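Side-chain contacts in alpha-/beta-galactoside alpha-2,3-sialyltransferase (Photobacterium phosphoreum, PDB 2ZWI), which probably transfers sialic acid from CMP-sialic acid to alpha- and beta-galactosides in alpha-2,3 linkage: residues 80-83 against 84-87; 142-146 against 147-151; 201-204 against 205-208; 212-215 against 216-220. All blocks are in the same frame, centred on the assembly; numbering follows the deposited sequence.

Contact 1. Residues 80-83 against 84-87; sequences NGNT and LWAV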
loop_
_atom_site.group_PDB
_atom_site.type_symbol
_atom_site.label_atom_id
_atom_site.label_comp_id
_atom_site.label_asym_id
_atom_site.label_seq_id
_atom_site.Cartn_x
_atom_site.Cartn_y
_atom_site.Cartn_z
ATOM N N ASN A 80 13.237 -2.732 -5.727
ATOM C CA ASN A 80 11.927 -2.168 -5.469
ATOM C C ASN A 80 11.236 -3.028 -4.408
ATOM O O ASN A 80 11.032 -4.229 -4.610
ATOM C CB ASN A 80 11.121 -2.107 -6.774
ATOM C CG ASN A 80 11.869 -1.364 -7.894
ATOM O OD1 ASN A 80 12.683 -1.938 -8.625
ATOM N ND2 ASN A 80 11.581 -0.085 -8.027
ATOM N N GLY A 81 10.891 -2.417 -3.278
ATOM C CA GLY A 81 10.400 -3.161 -2.119
ATOM C C GLY A 81 9.267 -2.513 -1.348
ATOM O O GLY A 81 8.656 -1.545 -1.798
ATOM N N ASN A 82 9.005 -3.071 -0.170
ATOM C CA ASN A 82 7.925 -2.682 0.719
ATOM C C ASN A 82 8.580 -2.011 1.930
ATOM O O ASN A 82 9.408 -2.625 2.595
ATOM C CB ASN A 82 7.165 -3.967 1.103
ATOM C CG ASN A 82 6.098 -3.751 2.154
ATOM O OD1 ASN A 82 6.333 -3.110 3.170
ATOM N ND2 ASN A 82 4.914 -4.318 1.918
ATOM N N THR A 83 8.232 -0.753 2.197
ATOM C CA THR A 83 8.861 0.033 3.264
ATOM C C THR A 83 8.791 -0.654 4.646
ATOM O O THR A 83 9.814 -0.820 5.293
ATOM C CB THR A 83 8.287 1.467 3.316
ATOM O OG1 THR A 83 8.296 2.023 1.992
ATOM C CG2 THR A 83 9.123 2.349 4.226
ATOM N N LEU A 84 7.602 -1.075 5.080
ATOM C CA LEU A 84 7.474 -1.779 6.356
ATOM C C LEU A 84 8.407 -3.002 6.402
ATOM O O LEU A 84 9.032 -3.282 7.414
ATOM C CB LEU A 84 6.023 -2.222 6.588
ATOM C CG LEU A 84 5.673 -2.834 7.954
ATOM C CD1 LEU A 84 5.896 -1.816 9.078
ATOM C CD2 LEU A 84 4.240 -3.326 7.932
ATOM N N TRP A 85 8.485 -3.710 5.280
ATOM C CA TRP A 85 9.286 -4.914 5.147
ATOM C C TRP A 85 10.636 -4.628 4.492
ATOM O O TRP A 85 11.147 -5.426 3.705
ATOM C CB TRP A 85 8.491 -5.960 4.362
ATOM C CG TRP A 85 7.292 -6.426 5.126
ATOM C CD1 TRP A 85 5.978 -6.171 4.843
ATOM C CD2 TRP A 85 7.301 -7.193 6.334
ATOM N NE1 TRP A 85 5.169 -6.755 5.789
ATOM C CE2 TRP A 85 5.958 -7.388 6.715
ATOM C CE3 TRP A 85 8.320 -7.748 7.124
ATOM C CZ2 TRP A 85 5.603 -8.113 7.854
ATOM C CZ3 TRP A 85 7.971 -8.474 8.255
ATOM C CH2 TRP A 85 6.621 -8.650 8.610
ATOM N N ALA A 86 11.221 -3.485 4.837
ATOM C CA ALA A 86 12.550 -3.121 4.337
ATOM C C ALA A 86 13.578 -4.225 4.624
ATOM O O ALA A 86 14.595 -4.311 3.943
ATOM C CB ALA A 86 13.010 -1.796 4.951
ATOM N N VAL A 87 13.306 -5.063 5.625
ATOM C CA VAL A 87 14.186 -6.211 5.937
ATOM C C VAL A 87 14.476 -7.083 4.702
ATOM O O VAL A 87 15.590 -7.586 4.543
ATOM C CB VAL A 87 13.631 -7.098 7.110
ATOM C CG1 VAL A 87 12.364 -7.835 6.701
ATOM C CG2 VAL A 87 14.703 -8.085 7.611
HETATM O O HOH W 1 10.464 -5.252 0.939
#
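Asn82 and Trp85 run alongside each other, the asparagine closing strand 74-82 and the tryptophan lying in the turn just after it. With CG of Asn82 anti to the backbone N (chi1 173°), the amide is carried alongside the indole. CB comes first, 4.0 Å from CB of Trp85. Next, CG of Asn82 reaches the edge of the indole in its plane, 3.6 Å from CD1 of Trp85, and the amide plane is turned 64° from that of the ring. OD1 of Asn82 then bends back to the main chain and accepts a hydrogen bond from Trp85 N at 3.1 Å; the bond is fairly straight at the hydrogen (160°), although the donor stands above the carbonyl plane of the amide. ND2 also skims CD1 of Trp85, but its hydrogen bonds go to the carboxylates of Asp10 and Asp112, which with the OD1 bond fix the rotation of the amide. The backbone from Thr83 to Ala86 is a type I turn, closed by Ala86 N to Thr83 O at 3.0 Å. One water spans the turn: it accepts from Asn82 N at 2.8 Å and donates to Trp85 O at 2.9 Å. A cation-pi contact with Arg11 adds a further partner for the indole. The turn joins strand 74-82 to helix 86-98, the first connection of a beta-alpha-beta unit completed by strand 104-110; Thr83 and Ala86 pack on Phe109 of that strand, Leu84 rests on helix 114-125, and Asn82 touches Pro15 of helix 14-26.

Contact 2. Residues 142-146 against 147-151; sequences IQSSI and NGTQP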
loop_
_atom_site.group_PDB
_atom_site.type_symbol
_atom_site.label_atom_id
_atom_site.label_comp_id
_atom_site.label_asym_id
_atom_site.label_seq_id
_atom_site.Cartn_x
_atom_site.Cartn_y
_atom_site.Cartn_z
ATOM N N ILE A 142 21.176 0.532 10.083
ATOM C CA ILE A 142 20.966 -0.035 8.748
ATOM C C ILE A 142 22.248 -0.684 8.221
ATOM O O ILE A 142 22.221 -1.794 7.700
ATOM C CB ILE A 142 20.466 1.048 7.749
ATOM C CG1 ILE A 142 19.107 1.611 8.190
ATOM C CG2 ILE A 142 20.412 0.501 6.303
ATOM C CD1 ILE A 142 18.830 2.977 7.633
ATOM N N GLN A 143 23.369 0.017 8.361
ATOM C CA GLN A 143 24.648 -0.519 7.931
ATOM C C GLN A 143 24.994 -1.816 8.671
ATOM O O GLN A 143 25.426 -2.776 8.039
ATOM C CB GLN A 143 25.761 0.527 8.053
ATOM C CG GLN A 143 27.075 0.128 7.372
ATOM C CD GLN A 143 26.945 -0.050 5.862
ATOM O OE1 GLN A 143 26.592 0.885 5.136
ATOM N NE2 GLN A 143 27.253 -1.248 5.380
ATOM N N SER A 144 24.776 -1.848 9.988
ATOM C CA SER A 144 25.008 -3.058 10.796
ATOM C C SER A 144 24.173 -4.257 10.348
ATOM O O SER A 144 24.667 -5.386 10.336
ATOM C CB SER A 144 24.746 -2.804 12.281
ATOM O OG SER A 144 25.551 -1.759 12.776
ATOM N N SER A 145 22.912 -4.006 10.005
ATOM C CA SER A 145 22.032 -5.011 9.400
ATOM C C SER A 145 22.555 -5.531 8.068
ATOM O O SER A 145 22.477 -6.729 7.794
ATOM C CB SER A 145 20.628 -4.442 9.195
ATOM O OG SER A 145 19.988 -4.262 10.443
ATOM N N ILE A 146 23.068 -4.619 7.242
ATOM C CA ILE A 146 23.608 -4.970 5.927
ATOM C C ILE A 146 24.939 -5.717 6.066
ATOM O O ILE A 146 25.220 -6.648 5.311
ATOM C CB ILE A 146 23.767 -3.718 5.028
ATOM C CG1 ILE A 146 22.386 -3.188 4.604
ATOM C CG2 ILE A 146 24.664 -4.022 3.825
ATOM C CD1 ILE A 146 22.415 -1.789 3.978
ATOM N N ASN A 147 25.741 -5.299 7.040
ATOM C CA ASN A 147 26.990 -5.973 7.387
ATOM C C ASN A 147 26.749 -7.340 8.006
ATOM O O ASN A 147 27.589 -8.232 7.886
ATOM C CB ASN A 147 27.819 -5.115 8.357
ATOM C CG ASN A 147 28.361 -3.854 7.708
ATOM O OD1 ASN A 147 28.720 -2.899 8.395
ATOM N ND2 ASN A 147 28.423 -3.844 6.380
ATOM N N GLY A 148 25.615 -7.487 8.692
ATOM C CA GLY A 148 25.209 -8.766 9.283
ATOM C C GLY A 148 25.540 -8.897 10.755
ATOM O O GLY A 148 25.672 -10.003 11.271
ATOM N N THR A 149 25.648 -7.767 11.446
ATOM C CA THR A 149 26.099 -7.759 12.838
ATOM C C THR A 149 24.953 -7.587 13.837
ATOM O O THR A 149 25.116 -7.828 15.046
ATOM C CB THR A 149 27.169 -6.680 13.058
ATOM O OG1 THR A 149 26.725 -5.442 12.484
ATOM C CG2 THR A 149 28.495 -7.092 12.403
ATOM N N GLN A 150 23.791 -7.190 13.316
ATOM C CA GLN A 150 22.602 -6.922 14.121
ATOM C C GLN A 150 21.345 -7.246 13.298
ATOM O O GLN A 150 21.369 -7.143 12.065
ATOM C CB GLN A 150 22.571 -5.450 14.561
ATOM C CG GLN A 150 22.210 -4.472 13.423
ATOM C CD GLN A 150 21.623 -3.156 13.902
ATOM O OE1 GLN A 150 22.173 -2.506 14.793
ATOM N NE2 GLN A 150 20.501 -2.751 13.296
ATOM N N PRO A 151 20.242 -7.627 13.969
ATOM C CA PRO A 151 18.999 -7.817 13.218
ATOM C C PRO A 151 18.409 -6.459 12.803
ATOM O O PRO A 151 18.788 -5.424 13.356
ATOM C CB PRO A 151 18.089 -8.523 14.231
ATOM C CG PRO A 151 18.564 -8.017 15.554
ATOM C CD PRO A 151 20.057 -7.874 15.415
#
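The Gln150 amide lies against Ser144 and Ser145, its CD 3.5 Å from CB of Ser144, while OG of Ser145 is tilted only 17° from the amide plane. NE2 of Gln150 donates to OG of Ser145 across 3.3 Å. The amides of Gln143 and Asn147, one helical turn apart, are inclined to each other with their planes at 40°. The Gln150 chain gets to the serines because its CG sits between the backbone N and the carbonyl carbon (chi1 74°) and the chain then runs on extended; CG of Gln150 lies against CB of Ser144. Beside it, the end of helix 128-147 is closed by a Schellman motif in which Gly148, with positive phi, is the C-prime residue. Thr149 N turns back to Ser144 O at 2.8 Å, a nearly straight bond, and Gly148 N reaches Ser144 O, also at 2.8 Å. The Thr149 hydroxyl completes the set, OG1 donating to Ser144 O at 3.0 Å. The hydroxyl of Ser144 itself bonds back to Asp140 O within the helix. Towards the protein, Ser145 and Ile146 pack on Val90 of helix 86-98. Ser144 O thus keeps its helical partner, Gly148 N, and gains both the N-H and the hydroxyl of Thr149, which implies that this one carbonyl is well supplied with donors where the helix stops.

Contact 3. Residues 201-204 against 205-208; sequences DYFT and TFNS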
loop_
_atom_site.group_PDB
_atom_site.type_symbol
_atom_site.label_atom_id
_atom_site.label_comp_id
_atom_site.label_asym_id
_atom_site.label_seq_id
_atom_site.Cartn_x
_atom_site.Cartn_y
_atom_site.Cartn_z
ATOM N N ASP A 201 -3.290 7.876 -11.453
ATOM C CA ASP A 201 -3.917 8.339 -12.697
ATOM C C ASP A 201 -3.157 7.853 -13.929
ATOM O O ASP A 201 -3.243 8.464 -14.994
ATOM C CB ASP A 201 -4.003 9.870 -12.693
ATOM C CG ASP A 201 -2.638 10.540 -12.565
ATOM O OD1 ASP A 201 -1.610 9.837 -12.420
ATOM O OD2 ASP A 201 -2.586 11.787 -12.616
ATOM N N TYR A 202 -2.409 6.764 -13.772
ATOM C CA TYR A 202 -1.643 6.177 -14.875
ATOM C C TYR A 202 -2.509 5.806 -16.078
ATOM O O TYR A 202 -2.081 5.965 -17.228
ATOM C CB TYR A 202 -0.863 4.943 -14.394
ATOM C CG TYR A 202 0.309 5.280 -13.502
ATOM C CD1 TYR A 202 0.171 5.303 -12.113
ATOM C CD2 TYR A 202 1.561 5.579 -14.048
ATOM C CE1 TYR A 202 1.243 5.620 -11.289
ATOM C CE2 TYR A 202 2.641 5.896 -13.232
ATOM C CZ TYR A 202 2.478 5.907 -11.853
ATOM O OH TYR A 202 3.547 6.232 -11.042
ATOM N N PHE A 203 -3.724 5.325 -15.822
ATOM C CA PHE A 203 -4.609 4.885 -16.908
ATOM C C PHE A 203 -5.012 6.010 -17.866
ATOM O O PHE A 203 -5.426 5.750 -18.988
ATOM C CB PHE A 203 -5.839 4.148 -16.364
ATOM C CG PHE A 203 -5.669 2.655 -16.292
ATOM C CD1 PHE A 203 -4.524 2.088 -15.719
ATOM C CD2 PHE A 203 -6.666 1.805 -16.774
ATOM C CE1 PHE A 203 -4.363 0.692 -15.659
ATOM C CE2 PHE A 203 -6.518 0.406 -16.703
ATOM C CZ PHE A 203 -5.367 -0.145 -16.145
ATOM N N THR A 204 -4.886 7.253 -17.412
ATOM C CA THR A 204 -5.178 8.430 -18.231
ATOM C C THR A 204 -4.224 8.516 -19.436
ATOM O O THR A 204 -4.624 8.975 -20.503
ATOM C CB THR A 204 -5.149 9.717 -17.349
ATOM O OG1 THR A 204 -6.208 9.635 -16.386
ATOM C CG2 THR A 204 -5.321 10.991 -18.150
ATOM N N THR A 205 -2.987 8.043 -19.275
ATOM C CA THR A 205 -1.986 8.113 -20.346
ATOM C C THR A 205 -1.626 6.758 -20.980
ATOM O O THR A 205 -0.960 6.720 -22.017
ATOM C CB THR A 205 -0.694 8.834 -19.892
ATOM O OG1 THR A 205 -0.148 8.180 -18.740
ATOM C CG2 THR A 205 -0.972 10.295 -19.548
ATOM N N PHE A 206 -2.066 5.664 -20.356
ATOM C CA PHE A 206 -1.812 4.309 -20.852
ATOM C C PHE A 206 -2.556 4.039 -22.157
ATOM O O PHE A 206 -3.742 4.372 -22.291
ATOM C CB PHE A 206 -2.271 3.272 -19.819
ATOM C CG PHE A 206 -1.247 2.942 -18.751
ATOM C CD1 PHE A 206 -0.056 3.655 -18.634
ATOM C CD2 PHE A 206 -1.497 1.910 -17.845
ATOM C CE1 PHE A 206 0.872 3.333 -17.650
ATOM C CE2 PHE A 206 -0.584 1.596 -16.844
ATOM C CZ PHE A 206 0.606 2.304 -16.749
ATOM N N ASN A 207 -1.862 3.415 -23.106
ATOM C CA ASN A 207 -2.515 2.849 -24.277
ATOM C C ASN A 207 -3.164 1.502 -23.928
ATOM O O ASN A 207 -2.977 0.976 -22.822
ATOM C CB ASN A 207 -1.525 2.728 -25.451
ATOM C CG ASN A 207 -0.354 1.795 -25.151
ATOM O OD1 ASN A 207 -0.522 0.711 -24.585
ATOM N ND2 ASN A 207 0.840 2.213 -25.552
ATOM N N SER A 208 -3.932 0.949 -24.864
ATOM C CA SER A 208 -4.658 -0.303 -24.633
ATOM C C SER A 208 -3.778 -1.450 -24.154
ATOM O O SER A 208 -4.141 -2.154 -23.214
ATOM C CB SER A 208 -5.416 -0.728 -25.891
ATOM O OG SER A 208 -6.691 -0.130 -25.909
#
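Tyr202 O is gripped by three donors from the two residues that follow Thr204. Phe206 N approaches Tyr202 O in the carbonyl plane at 3.1 Å, whereas Thr205 N, at 3.1 Å as well, comes from well above that plane. OG1 of Thr205 adds a weak bond to Tyr202 O at 3.3 Å; its position between the backbone N and the carbonyl carbon (chi1 57°) brings the hydroxyl to that oxygen. The same carbonyl oxygen also lies over one face of the Phe206 ring. Residues 202-204 have helical backbone angles but lack the regular bonds of a helix; they belong to the connection that leads from strand 195-197, at one margin of the seven-stranded parallel sheet, into helix 208-218. Asn207 takes the N-cap position of that helix, its OD1 accepting from a backbone N just beyond, while Gln210 accepts from Asn207 N. Within the turn, CB of Tyr202 makes a CH-pi contact over the Phe206 face, 4.1 Å from the ring centroid and offset toward the rim. Phe203 meets the same ring obliquely: its CD1 is 3.7 Å from CD2 of Phe206, and the two planes are 42° apart. Outside the turn's own contacts, Phe206 packs on Ile24 and Asn25 of helix 14-26, and Tyr202 OH makes a weak hydrogen bond to Gln22 of that helix.

Contact 4. Residues 212-215 against 216-220; sequences NKFY and NFTGF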
loop_
_atom_site.group_PDB
_atom_site.type_symbol
_atom_site.label_atom_id
_atom_site.label_comp_id
_atom_site.label_asym_id
_atom_site.label_seq_id
_atom_site.Cartn_x
_atom_site.Cartn_y
_atom_site.Cartn_z
ATOM N N ASN A 212 -4.171 -3.516 -20.754
ATOM C CA ASN A 212 -4.304 -4.976 -20.816
ATOM C C ASN A 212 -3.246 -5.713 -20.010
ATOM O O ASN A 212 -3.557 -6.692 -19.322
ATOM C CB ASN A 212 -4.307 -5.470 -22.271
ATOM C CG ASN A 212 -5.556 -5.054 -23.022
ATOM O OD1 ASN A 212 -6.624 -4.867 -22.428
ATOM N ND2 ASN A 212 -5.432 -4.909 -24.342
ATOM N N LYS A 213 -2.005 -5.232 -20.080
ATOM C CA LYS A 213 -0.931 -5.772 -19.252
ATOM C C LYS A 213 -1.240 -5.660 -17.756
ATOM O O LYS A 213 -0.915 -6.568 -16.986
ATOM C CB LYS A 213 0.401 -5.091 -19.574
ATOM C CG LYS A 213 1.619 -5.872 -19.095
ATOM C CD LYS A 213 2.940 -5.303 -19.654
ATOM C CE LYS A 213 3.026 -5.499 -21.158
ATOM N NZ LYS A 213 4.430 -5.394 -21.653
ATOM N N PHE A 214 -1.865 -4.553 -17.351
ATOM C CA PHE A 214 -2.274 -4.396 -15.961
ATOM C C PHE A 214 -3.330 -5.432 -15.568
ATOM O O PHE A 214 -3.235 -6.047 -14.494
ATOM C CB PHE A 214 -2.750 -2.970 -15.637
ATOM C CG PHE A 214 -3.104 -2.783 -14.176
ATOM C CD1 PHE A 214 -2.124 -2.437 -13.251
ATOM C CD2 PHE A 214 -4.403 -3.004 -13.725
ATOM C CE1 PHE A 214 -2.415 -2.291 -11.904
ATOM C CE2 PHE A 214 -4.718 -2.857 -12.354
ATOM C CZ PHE A 214 -3.719 -2.495 -11.447
ATOM N N TYR A 215 -4.318 -5.631 -16.435
ATOM C CA TYR A 215 -5.339 -6.663 -16.214
ATOM C C TYR A 215 -4.723 -8.045 -16.134
ATOM O O TYR A 215 -5.118 -8.846 -15.286
ATOM C CB TYR A 215 -6.408 -6.657 -17.306
ATOM C CG TYR A 215 -7.033 -5.312 -17.577
ATOM C CD1 TYR A 215 -7.189 -4.369 -16.565
ATOM C CD2 TYR A 215 -7.490 -4.991 -18.853
ATOM C CE1 TYR A 215 -7.758 -3.131 -16.825
ATOM C CE2 TYR A 215 -8.070 -3.767 -19.119
ATOM C CZ TYR A 215 -8.203 -2.843 -18.108
ATOM O OH TYR A 215 -8.778 -1.626 -18.382
ATOM N N ASN A 216 -3.761 -8.325 -17.018
ATOM C CA ASN A 216 -3.088 -9.630 -17.029
ATOM C C ASN A 216 -2.254 -9.914 -15.771
ATOM O O ASN A 216 -2.315 -11.011 -15.223
ATOM C CB ASN A 216 -2.250 -9.807 -18.294
ATOM C CG ASN A 216 -3.102 -10.025 -19.534
ATOM O OD1 ASN A 216 -4.243 -10.477 -19.448
ATOM N ND2 ASN A 216 -2.549 -9.694 -20.700
ATOM N N PHE A 217 -1.478 -8.925 -15.336
ATOM C CA PHE A 217 -0.716 -8.987 -14.081
ATOM C C PHE A 217 -1.572 -9.283 -12.844
ATOM O O PHE A 217 -1.218 -10.116 -12.015
ATOM C CB PHE A 217 -0.022 -7.641 -13.840
ATOM C CG PHE A 217 1.413 -7.611 -14.240
ATOM C CD1 PHE A 217 2.273 -8.656 -13.891
ATOM C CD2 PHE A 217 1.925 -6.506 -14.913
ATOM C CE1 PHE A 217 3.613 -8.618 -14.238
ATOM C CE2 PHE A 217 3.270 -6.447 -15.269
ATOM C CZ PHE A 217 4.118 -7.509 -14.929
ATOM N N THR A 218 -2.690 -8.572 -12.733
ATOM C CA THR A 218 -3.524 -8.586 -11.536
ATOM C C THR A 218 -4.615 -9.652 -11.579
ATOM O O THR A 218 -5.160 -10.042 -10.535
ATOM C CB THR A 218 -4.202 -7.215 -11.335
ATOM O OG1 THR A 218 -4.934 -6.873 -12.520
ATOM C CG2 THR A 218 -3.159 -6.139 -11.056
ATOM N N GLY A 219 -4.942 -10.107 -12.787
ATOM C CA GLY A 219 -6.083 -10.998 -12.999
ATOM C C GLY A 219 -7.399 -10.265 -12.804
ATOM O O GLY A 219 -8.437 -10.891 -12.612
ATOM N N PHE A 220 -7.356 -8.934 -12.844
ATOM C CA PHE A 220 -8.546 -8.119 -12.627
ATOM C C PHE A 220 -8.885 -7.269 -13.846
ATOM O O PHE A 220 -8.018 -6.602 -14.405
ATOM C CB PHE A 220 -8.406 -7.221 -11.387
ATOM C CG PHE A 220 -9.537 -6.234 -11.233
ATOM C CD1 PHE A 220 -10.806 -6.657 -10.821
ATOM C CD2 PHE A 220 -9.349 -4.892 -11.533
ATOM C CE1 PHE A 220 -11.854 -5.753 -10.700
ATOM C CE2 PHE A 220 -10.407 -3.978 -11.421
ATOM C CZ PHE A 220 -11.657 -4.415 -11.003
#
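The last turns of helix 208-218 end in an ST turn built on Thr218, whose side chain also reaches back one turn to Phe214. OG1 of Thr218 donates to Phe214 O at 2.7 Å, while Thr218 N bonds to the same Phe214 O at 3.1 Å; the two donors come from opposite faces of the carbonyl plane. With OG1 standing between the backbone N and the carbonyl carbon (chi1 55°), the hydroxyl can reach Phe214 O and the methyl is set over the phenyl ring. CG2 of Thr218 lies over one face of Phe214 in a CH-pi contact, 3.9 Å from the centroid and 20° off the normal. Having donated backward, OG1 of Thr218 also accepts from Phe220 N at 3.2 Å. Tyr215 O takes two weak bonds, one from Phe220 N and one from Gly219 N. The latter, Gly219 N to Tyr215 O, is short at 2.8 Å but strongly bent. After the chain has turned, Phe220 O comes within 3.2 Å of CD1 of Tyr215. Around the turn, Thr218 packs on Ile17 and Met20 of helix 14-26, Phe217 on Ile24 of the same helix, and Phe214 and Phe220 on helix 305-310, whose Glu306 belongs to the CMP site. The bond from Phe220 N to OG1 of Thr218 defines the ST turn; here it coincides with the end of the helix, where Gly219 leaves helical geometry with positive phi.

Overall arrangement
Along the chain the four contacts follow in series. Contact 1 lies at the end of a central strand of the seven-stranded parallel sheet, and contact 2, with its centre about 15 Å away, closes helix 128-147, which packs on the same helix 86-98 that contact 1 opens. Contact 3 leads into helix 208-218 and contact 4 closes it; their centres are about 13 Å apart, and they touch through Phe203 against Phe214 and Tyr215. Both border helix 14-26, which contact 1 also meets. Contacts 2 and 3 lie farthest apart, about 41 Å between centres. In this GT-B fold, contacts 1 and 4 each bring a side chain to about 10 Å from bound CMP, whereas contact 2 lies away from the known sites.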